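Local coordinates for regulatory Subunit of Protein Kinase A (cAMP-dependent) from Euglena gracilis (Euglena gracilis, PDB 6RSX) that binds cyclic AMP at two cyclic nucleotide-binding domains and, as a regulatory subunit of protein kinase A, probably holds the catalytic subunit in check, at residues 78-91 and 104-118. Sequence-based numbering, arbitrary orientation.
Sequences GDNFYVIESGTCNI and KSTIGPGASFGELAL. With CMP (adenosine-3',5'-cyclic-monophosphate), chain B.
F113 CG stands between its backbone N and carbonyl carbon (chi1 58°), and Y82 CG lies anti to its own carbonyl carbon (chi1 -63°). Both side chains leave the same face of their sheet, on the inside of the cyclic nucleotide-binding beta roll, and these torsions lay one against the other. Y82 CB sits over one face of the F113 ring, 3.7 Å from its centroid. The ring planes differ by only 23°, but their centroids are 5.2 Å apart, so it is the CB, not the Y82 ring, that covers F113. I84 CG1 meets the F113 ring at its edge, 3.8 Å from CE1. I84 CD1 then reaches I107 CG1, which joins the two sheets of the roll across the core. M72 of strand 70-72 also touches F113. An alanine in place of F113 would probably open a gap between Y82, I84 and M72, in the wall of the cyclic AMP pocket.

Paired backbone bonds tie Y82 to F113 in one sheet and C89 to I107 in the other. Between them, G108 to A111 form a type II turn, and G110 N bonds to I84 O. On the other side of the first sheet, F81 CZ packs on S112 CB at 3.4 Å, and F81 CE1 touches E115 CB.

After F113 the chain enters the phosphate-binding cassette typical of this family. A117 N donates to phosphate oxygen O1P. The ribose O2' accepts from G114 N at 2.9 Å and donates to E115 OE1 at 2.6 Å.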
loop_
_atom_site.group_PDB
_atom_site.type_symbol
_atom_site.label_atom_id
_atom_site.label_comp_id
_atom_site.label_asym_id
_atom_site.label_seq_id
_atom_site.Cartn_x
_atom_site.Cartn_y
_atom_site.Cartn_z
ATOM N N GLY A 78 -1.671 20.385 11.756
ATOM C CA GLY A 78 -0.593 19.681 11.042
ATOM C C GLY A 78 0.640 20.561 10.831
ATOM O O GLY A 78 0.540 21.777 10.620
ATOM N N ASP A 79 1.825 19.953 10.935
ATOM C CA ASP A 79 3.063 20.632 10.540
ATOM C C ASP A 79 3.857 19.779 9.560
ATOM O O ASP A 79 4.070 20.197 8.420
ATOM C CB ASP A 79 3.947 21.021 11.741
ATOM C CG ASP A 79 4.115 19.907 12.796
ATOM O OD1 ASP A 79 3.794 18.700 12.576
ATOM O OD2 ASP A 79 4.621 20.259 13.892
ATOM N N ASN A 80 4.242 18.559 9.959
ATOM C CA ASN A 80 5.149 17.745 9.155
ATOM C C ASN A 80 4.528 16.417 8.724
ATOM O O ASN A 80 3.504 15.973 9.251
ATOM C CB ASN A 80 6.435 17.429 9.935
ATOM C CG ASN A 80 7.193 18.684 10.376
ATOM O OD1 ASN A 80 7.399 19.626 9.604
ATOM N ND2 ASN A 80 7.631 18.682 11.633
ATOM N N PHE A 81 5.157 15.821 7.713
ATOM C CA PHE A 81 4.931 14.446 7.295
ATOM C C PHE A 81 6.174 13.623 7.644
ATOM O O PHE A 81 7.305 14.101 7.468
ATOM C CB PHE A 81 4.642 14.429 5.790
ATOM C CG PHE A 81 4.533 13.061 5.200
ATOM C CD1 PHE A 81 3.446 12.267 5.468
ATOM C CD2 PHE A 81 5.420 12.670 4.239
ATOM C CE1 PHE A 81 3.304 10.970 4.861
ATOM C CE2 PHE A 81 5.294 11.402 3.632
ATOM C CZ PHE A 81 4.215 10.588 3.922
ATOM N N TYR A 82 5.979 12.402 8.176
ATOM C CA TYR A 82 7.086 11.648 8.757
ATOM C C TYR A 82 7.224 10.270 8.120
ATOM O O TYR A 82 6.224 9.637 7.755
ATOM C CB TYR A 82 6.897 11.433 10.283
ATOM C CG TYR A 82 6.870 12.734 11.076
ATOM C CD1 TYR A 82 8.053 13.313 11.508
ATOM C CD2 TYR A 82 5.656 13.325 11.449
ATOM C CE1 TYR A 82 8.056 14.492 12.260
ATOM C CE2 TYR A 82 5.639 14.506 12.190
ATOM C CZ TYR A 82 6.840 15.072 12.607
ATOM O OH TYR A 82 6.860 16.213 13.358
ATOM N N VAL A 83 8.472 9.808 8.015
ATOM C CA VAL A 83 8.758 8.378 7.756
ATOM C C VAL A 83 9.639 7.850 8.880
ATOM O O VAL A 83 10.638 8.466 9.247
ATOM C CB VAL A 83 9.441 8.160 6.383
ATOM C CG1 VAL A 83 9.617 6.636 6.066
ATOM C CG2 VAL A 83 8.665 8.836 5.250
ATOM N N ILE A 84 9.313 6.660 9.399
ATOM C CA ILE A 84 10.101 6.084 10.477
ATOM C C ILE A 84 11.401 5.513 9.907
ATOM O O ILE A 84 11.382 4.731 8.948
ATOM C CB ILE A 84 9.304 4.976 11.190
ATOM C CG1 ILE A 84 8.056 5.582 11.881
ATOM C CG2 ILE A 84 10.219 4.311 12.213
ATOM C CD1 ILE A 84 7.130 4.520 12.567
ATOM N N GLU A 85 12.524 5.867 10.526
ATOM C CA GLU A 85 13.805 5.250 10.218
ATOM C C GLU A 85 14.107 4.105 11.190
ATOM O O GLU A 85 14.452 2.998 10.751
ATOM C CB GLU A 85 14.925 6.298 10.273
ATOM C CG GLU A 85 16.293 5.696 9.861
ATOM C CD GLU A 85 17.364 6.806 9.816
ATOM O OE1 GLU A 85 17.398 7.645 10.748
ATOM O OE2 GLU A 85 18.096 6.877 8.805
ATOM N N SER A 86 13.934 4.343 12.497
ATOM C CA SER A 86 14.186 3.342 13.547
ATOM C C SER A 86 13.074 3.398 14.576
ATOM O O SER A 86 12.502 4.466 14.837
ATOM C CB SER A 86 15.462 3.623 14.346
ATOM O OG SER A 86 16.525 4.056 13.554
ATOM N N GLY A 87 12.796 2.249 15.205
ATOM C CA GLY A 87 11.859 2.212 16.302
ATOM C C GLY A 87 10.466 1.893 15.816
ATOM O O GLY A 87 10.202 1.750 14.628
ATOM N N THR A 88 9.537 1.800 16.761
ATOM C CA THR A 88 8.136 1.599 16.421
ATOM C C THR A 88 7.303 2.674 17.132
ATOM O O THR A 88 7.713 3.228 18.153
ATOM C CB THR A 88 7.627 0.228 16.791
ATOM O OG1 THR A 88 7.641 0.084 18.229
ATOM C CG2 THR A 88 8.514 -0.883 16.059
ATOM N N CYS A 89 6.119 2.926 16.590
ATOM C CA CYS A 89 5.188 3.937 17.092
ATOM C C CYS A 89 3.799 3.339 17.189
ATOM O O CYS A 89 3.411 2.520 16.344
ATOM C CB CYS A 89 5.105 5.199 16.158
ATOM S SG CYS A 89 6.606 6.177 16.104
ATOM N N ASN A 90 3.041 3.739 18.204
ATOM C CA ASN A 90 1.643 3.345 18.315
ATOM C C ASN A 90 0.752 4.437 17.745
ATOM O O ASN A 90 0.940 5.617 18.053
ATOM C CB ASN A 90 1.246 3.079 19.766
ATOM C CG ASN A 90 1.802 1.711 20.264
ATOM O OD1 ASN A 90 2.189 0.877 19.459
ATOM N ND2 ASN A 90 1.875 1.529 21.565
ATOM N N ILE A 91 -0.227 4.020 16.955
ATOM C CA ILE A 91 -1.296 4.890 16.468
ATOM C C ILE A 91 -2.445 4.767 17.459
ATOM O O ILE A 91 -2.979 3.667 17.676
ATOM C CB ILE A 91 -1.755 4.479 15.062
ATOM C CG1 ILE A 91 -0.586 4.448 14.080
ATOM C CG2 ILE A 91 -2.909 5.386 14.597
ATOM C CD1 ILE A 91 0.236 5.772 13.984
ATOM N N LYS A 104 -4.794 1.515 17.963
ATOM C CA LYS A 104 -5.289 1.085 16.660
ATOM C C LYS A 104 -4.299 0.211 15.900
ATOM O O LYS A 104 -4.697 -0.818 15.334
ATOM C CB LYS A 104 -5.660 2.292 15.783
ATOM C CG LYS A 104 -6.887 3.099 16.276
ATOM C CD LYS A 104 -8.149 2.262 16.256
ATOM C CE LYS A 104 -9.306 2.908 17.006
ATOM N NZ LYS A 104 -10.575 2.128 16.774
ATOM N N SER A 105 -3.013 0.567 15.897
ATOM C CA SER A 105 -2.003 -0.214 15.187
ATOM C C SER A 105 -0.636 0.233 15.664
ATOM O O SER A 105 -0.492 1.267 16.331
ATOM C CB SER A 105 -2.120 -0.060 13.665
ATOM O OG SER A 105 -1.767 1.249 13.235
ATOM N N THR A 106 0.371 -0.561 15.313
ATOM C CA THR A 106 1.765 -0.233 15.570
ATOM C C THR A 106 2.469 -0.181 14.231
ATOM O O THR A 106 2.254 -1.070 13.391
ATOM C CB THR A 106 2.402 -1.279 16.500
ATOM O OG1 THR A 106 1.617 -1.380 17.688
ATOM C CG2 THR A 106 3.848 -0.948 16.834
ATOM N N ILE A 107 3.309 0.847 14.027
ATOM C CA ILE A 107 4.026 1.005 12.770
ATOM C C ILE A 107 5.529 1.048 13.040
ATOM O O ILE A 107 5.998 1.317 14.158
ATOM C CB ILE A 107 3.560 2.275 11.986
ATOM C CG1 ILE A 107 3.681 3.518 12.846
ATOM C CG2 ILE A 107 2.105 2.074 11.567
ATOM C CD1 ILE A 107 3.486 4.848 12.026
ATOM N N GLY A 108 6.295 0.801 11.989
ATOM C CA GLY A 108 7.727 0.742 12.150
ATOM C C GLY A 108 8.494 1.288 10.971
ATOM O O GLY A 108 7.946 2.024 10.146
ATOM N N PRO A 109 9.776 0.928 10.861
ATOM C CA PRO A 109 10.629 1.453 9.785
ATOM C C PRO A 109 9.984 1.372 8.396
ATOM O O PRO A 109 9.442 0.333 7.988
ATOM C CB PRO A 109 11.887 0.568 9.880
ATOM C CG PRO A 109 11.977 0.279 11.348
ATOM C CD PRO A 109 10.544 0.053 11.789
ATOM N N GLY A 110 10.081 2.488 7.662
ATOM C CA GLY A 110 9.493 2.623 6.350
ATOM C C GLY A 110 8.053 3.113 6.351
ATOM O O GLY A 110 7.561 3.556 5.308
ATOM N N ALA A 111 7.359 3.026 7.465
ATOM C CA ALA A 111 5.988 3.508 7.492
ATOM C C ALA A 111 5.977 5.029 7.541
ATOM O O ALA A 111 6.828 5.668 8.166
ATOM C CB ALA A 111 5.220 2.963 8.690
ATOM N N SER A 112 4.994 5.593 6.893
ATOM C CA SER A 112 4.857 7.052 6.990
ATOM C C SER A 112 3.578 7.375 7.752
ATOM O O SER A 112 2.642 6.561 7.835
ATOM C CB SER A 112 4.866 7.666 5.596
ATOM O OG SER A 112 3.882 7.065 4.772
ATOM N N PHE A 113 3.527 8.608 8.262
ATOM C CA PHE A 113 2.349 9.125 8.937
ATOM C C PHE A 113 2.360 10.657 8.889
ATOM O O PHE A 113 3.420 11.316 8.871
ATOM C CB PHE A 113 2.221 8.637 10.402
ATOM C CG PHE A 113 3.376 8.976 11.266
ATOM C CD1 PHE A 113 4.495 8.155 11.321
ATOM C CD2 PHE A 113 3.342 10.109 12.090
ATOM C CE1 PHE A 113 5.584 8.476 12.151
ATOM C CE2 PHE A 113 4.408 10.429 12.914
ATOM C CZ PHE A 113 5.547 9.615 12.949
ATOM N N GLY A 114 1.157 11.207 8.943
ATOM C CA GLY A 114 0.972 12.646 9.072
ATOM C C GLY A 114 0.559 13.327 7.783
ATOM O O GLY A 114 0.587 14.555 7.708
ATOM N N GLU A 115 0.118 12.566 6.794
ATOM C CA GLU A 115 -0.216 13.174 5.515
ATOM C C GLU A 115 -1.610 13.813 5.518
ATOM O O GLU A 115 -1.828 14.770 4.764
ATOM C CB GLU A 115 -0.114 12.114 4.394
ATOM C CG GLU A 115 -1.310 11.221 4.198
ATOM C CD GLU A 115 -1.384 10.027 5.155
ATOM O OE1 GLU A 115 -0.512 9.897 6.054
ATOM O OE2 GLU A 115 -2.348 9.251 5.011
ATOM N N LEU A 116 -2.548 13.302 6.332
ATOM C CA LEU A 116 -3.945 13.720 6.197
ATOM C C LEU A 116 -4.086 15.206 6.510
ATOM O O LEU A 116 -4.730 15.953 5.760
ATOM C CB LEU A 116 -4.838 12.940 7.132
ATOM C CG LEU A 116 -4.971 11.407 6.846
ATOM C CD1 LEU A 116 -5.874 10.789 7.884
ATOM C CD2 LEU A 116 -5.500 11.169 5.434
ATOM N N ALA A 117 -3.465 15.648 7.609
ATOM C CA ALA A 117 -3.583 17.078 7.988
ATOM C C ALA A 117 -2.992 17.982 6.913
ATOM O O ALA A 117 -3.499 19.094 6.653
ATOM C CB ALA A 117 -2.874 17.320 9.331
ATOM N N LEU A 118 -1.888 17.549 6.299
ATOM C CA LEU A 118 -1.241 18.351 5.272
ATOM C C LEU A 118 -2.026 18.326 3.961
ATOM O O LEU A 118 -1.996 19.311 3.216
ATOM C CB LEU A 118 0.200 17.906 5.046
ATOM C CG LEU A 118 1.149 17.758 6.262
ATOM C CD1 LEU A 118 2.682 17.713 5.973
ATOM C CD2 LEU A 118 0.851 18.597 7.430
HETATM P P CMP B . -2.763 12.903 10.250
HETATM O O1P CMP B . -2.064 14.154 9.616
HETATM O O2P CMP B . -4.202 12.844 10.549
HETATM O "O5'" CMP B . -2.083 12.615 11.679
HETATM C "C5'" CMP B . -2.184 11.333 12.295
HETATM C "C4'" CMP B . -1.768 10.322 11.268
HETATM O "O4'" CMP B . -1.902 8.956 11.683
HETATM C "C3'" CMP B . -2.603 10.361 10.014
HETATM O "O3'" CMP B . -2.392 11.545 9.280
HETATM C "C2'" CMP B . -2.193 9.068 9.302
HETATM O "O2'" CMP B . -1.007 9.314 8.565
HETATM C "C1'" CMP B . -1.869 8.145 10.511
HETATM N N9 CMP B . -2.818 7.055 10.707
HETATM C C8 CMP B . -2.474 5.733 10.896
HETATM N N7 CMP B . -3.581 5.042 11.100
HETATM C C5 CMP B . -4.604 5.902 10.998
HETATM C C6 CMP B . -5.944 5.645 11.100
HETATM N N6 CMP B . -6.667 4.420 11.345
HETATM N N1 CMP B . -6.834 6.600 10.946
HETATM C C2 CMP B . -6.375 7.871 10.729
HETATM N N3 CMP B . -5.036 8.154 10.608
HETATM C C4 CMP B . -4.150 7.146 10.763
#